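Local coordinates for flagellar regulatory protein C (Vibrio cholerae, PDB 4QHS) that probably hydrolyses ATP through its heptameric AAA+ domain to activate sigma-54-dependent transcription of flagellar genes, at residues A[81-86]-A[122-127]. Sequence-based numbering, arbitrary orientation.
Sequences MLEATL and DLNLQA
Leu82 starts the contact by laying its branched end against Leu125: CD2 of Leu82 comes to 3.6 Å from CD1 of Leu125, the two side chains meeting at a slant. With its CG swung anti to the backbone N (chi1 171°), Leu82 leans across to the other helix, and it also rests on Ile72 of strand 69-73. One residue on, Glu83 sends an extended chain past Leu125 in the reverse sense, bringing its carboxylate alongside the leucine branch, with OE1 of Glu83 3.9 Å from CG of Leu125. The same OE1 lies 3.9 Å from ND2 of Asn124, too long for a hydrogen bond; the two side chains cross at about a right angle, their carboxylate and amide planes turned 36° apart. Both ends of the Asn124 amide are hydrogen-bonded elsewhere, OD1 to the backbone N of Asp79 of a neighbouring subunit. The other carboxylate oxygen of Glu83 has a long, weak ion pair with Lys128.

The receiving helix begins at Asp122, its N-cap: the backbone N of Leu125 donates to OD1 of Asp122 over 2.7 Å, nearly straight at 169°. That bond ties down the first turn, from which Leu125 reaches over. In this AAA+ core, helix 82-87 leads toward the GAFTGA loop of sigma-54 activators, and strand 112-116 runs into the Walker B motif ahead of helix 123-135. The axes of 82-86 and 123-127 run nearly parallel and come no closer than 11.4 Å. Across this wide spacing, leucine packing makes the closest touch, while OE1 of Glu83 and OD1 of Asp122 stay 5.2 Å apart, a like-charge proximity that Lys128, the capping N-H and the helix N-terminus may partly ease.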
loop_
_atom_site.group_PDB
_atom_site.type_symbol
_atom_site.label_atom_id
_atom_site.label_comp_id
_atom_site.label_asym_id
_atom_site.label_seq_id
_atom_site.Cartn_x
_atom_site.Cartn_y
_atom_site.Cartn_z
ATOM N N MET A 81 16.102 -5.591 -18.487
ATOM C CA MET A 81 17.304 -6.409 -18.622
ATOM C C MET A 81 18.548 -5.608 -18.911
ATOM O O MET A 81 19.615 -6.195 -19.105
ATOM C CB MET A 81 17.108 -7.449 -19.719
ATOM C CG MET A 81 16.157 -8.549 -19.304
ATOM S SD MET A 81 16.941 -9.579 -18.032
ATOM C CE MET A 81 18.252 -10.340 -19.005
ATOM N N LEU A 82 18.421 -4.280 -18.924
ATOM C CA LEU A 82 19.528 -3.408 -19.339
ATOM C C LEU A 82 20.790 -3.662 -18.531
ATOM O O LEU A 82 21.857 -3.849 -19.093
ATOM C CB LEU A 82 19.142 -1.935 -19.211
ATOM C CG LEU A 82 20.277 -0.911 -19.406
ATOM C CD1 LEU A 82 20.956 -1.084 -20.778
ATOM C CD2 LEU A 82 19.748 0.532 -19.258
ATOM N N GLU A 83 20.651 -3.657 -17.208
ATOM C CA GLU A 83 21.776 -3.882 -16.312
ATOM C C GLU A 83 22.371 -5.277 -16.517
ATOM O O GLU A 83 23.598 -5.436 -16.563
ATOM C CB GLU A 83 21.343 -3.686 -14.860
ATOM C CG GLU A 83 22.405 -3.981 -13.841
ATOM C CD GLU A 83 22.018 -3.468 -12.466
ATOM O OE1 GLU A 83 21.478 -2.341 -12.376
ATOM O OE2 GLU A 83 22.244 -4.182 -11.476
ATOM N N ALA A 84 21.518 -6.283 -16.675
ATOM C CA ALA A 84 22.028 -7.637 -16.901
ATOM C C ALA A 84 22.770 -7.739 -18.240
ATOM O O ALA A 84 23.805 -8.408 -18.348
ATOM C CB ALA A 84 20.910 -8.644 -16.847
ATOM N N THR A 85 22.242 -7.079 -19.262
ATOM C CA THR A 85 22.862 -7.126 -20.577
ATOM C C THR A 85 24.215 -6.420 -20.559
ATOM O O THR A 85 25.200 -6.936 -21.071
ATOM C CB THR A 85 21.975 -6.486 -21.625
ATOM O OG1 THR A 85 21.672 -5.157 -21.207
ATOM C CG2 THR A 85 20.686 -7.238 -21.719
ATOM N N LEU A 86 24.266 -5.254 -19.931
ATOM C CA LEU A 86 25.510 -4.483 -19.846
ATOM C C LEU A 86 26.634 -5.203 -19.096
ATOM O O LEU A 86 27.767 -5.290 -19.590
ATOM C CB LEU A 86 25.244 -3.131 -19.172
ATOM C CG LEU A 86 25.056 -1.969 -20.144
ATOM C CD1 LEU A 86 24.725 -0.681 -19.391
ATOM C CD2 LEU A 86 26.291 -1.784 -21.043
ATOM N N ASP A 122 19.016 4.451 -14.811
ATOM C CA ASP A 122 18.747 4.916 -13.454
ATOM C C ASP A 122 20.062 5.204 -12.733
ATOM O O ASP A 122 21.153 4.791 -13.175
ATOM C CB ASP A 122 17.891 3.914 -12.661
ATOM C CG ASP A 122 18.604 2.588 -12.377
ATOM O OD1 ASP A 122 19.759 2.574 -11.890
ATOM O OD2 ASP A 122 17.969 1.540 -12.617
ATOM N N LEU A 123 19.934 5.905 -11.618
ATOM C CA LEU A 123 21.060 6.392 -10.839
ATOM C C LEU A 123 21.972 5.266 -10.315
ATOM O O LEU A 123 23.191 5.387 -10.343
ATOM C CB LEU A 123 20.524 7.240 -9.678
ATOM C CG LEU A 123 19.983 8.617 -10.095
ATOM C CD1 LEU A 123 19.382 9.381 -8.893
ATOM C CD2 LEU A 123 21.072 9.431 -10.751
ATOM N N ASN A 124 21.379 4.168 -9.855
ATOM C CA ASN A 124 22.161 3.018 -9.431
ATOM C C ASN A 124 23.046 2.493 -10.563
ATOM O O ASN A 124 24.237 2.212 -10.382
ATOM C CB ASN A 124 21.247 1.909 -8.942
ATOM C CG ASN A 124 22.019 0.761 -8.333
ATOM O OD1 ASN A 124 22.625 0.910 -7.275
ATOM N ND2 ASN A 124 22.006 -0.392 -8.997
ATOM N N LEU A 125 22.452 2.346 -11.722
ATOM C CA LEU A 125 23.137 1.903 -12.889
ATOM C C LEU A 125 24.257 2.838 -13.221
ATOM O O LEU A 125 25.307 2.413 -13.583
ATOM C CB LEU A 125 22.168 1.851 -14.037
ATOM C CG LEU A 125 22.157 0.576 -14.833
ATOM C CD1 LEU A 125 21.478 0.786 -16.132
ATOM C CD2 LEU A 125 23.545 0.092 -15.058
ATOM N N GLN A 126 24.003 4.119 -13.106
ATOM C CA GLN A 126 25.015 5.119 -13.418
ATOM C C GLN A 126 26.228 4.997 -12.506
ATOM O O GLN A 126 27.365 5.142 -12.954
ATOM C CB GLN A 126 24.450 6.527 -13.295
ATOM C CG GLN A 126 23.420 6.894 -14.318
ATOM C CD GLN A 126 22.855 8.274 -14.019
ATOM O OE1 GLN A 126 23.591 9.169 -13.614
ATOM N NE2 GLN A 126 21.551 8.433 -14.165
ATOM N N ALA A 127 25.972 4.787 -11.220
ATOM C CA ALA A 127 27.045 4.553 -10.258
ATOM C C ALA A 127 27.835 3.306 -10.653
ATOM O O ALA A 127 29.052 3.281 -10.534
ATOM C CB ALA A 127 26.490 4.412 -8.829
#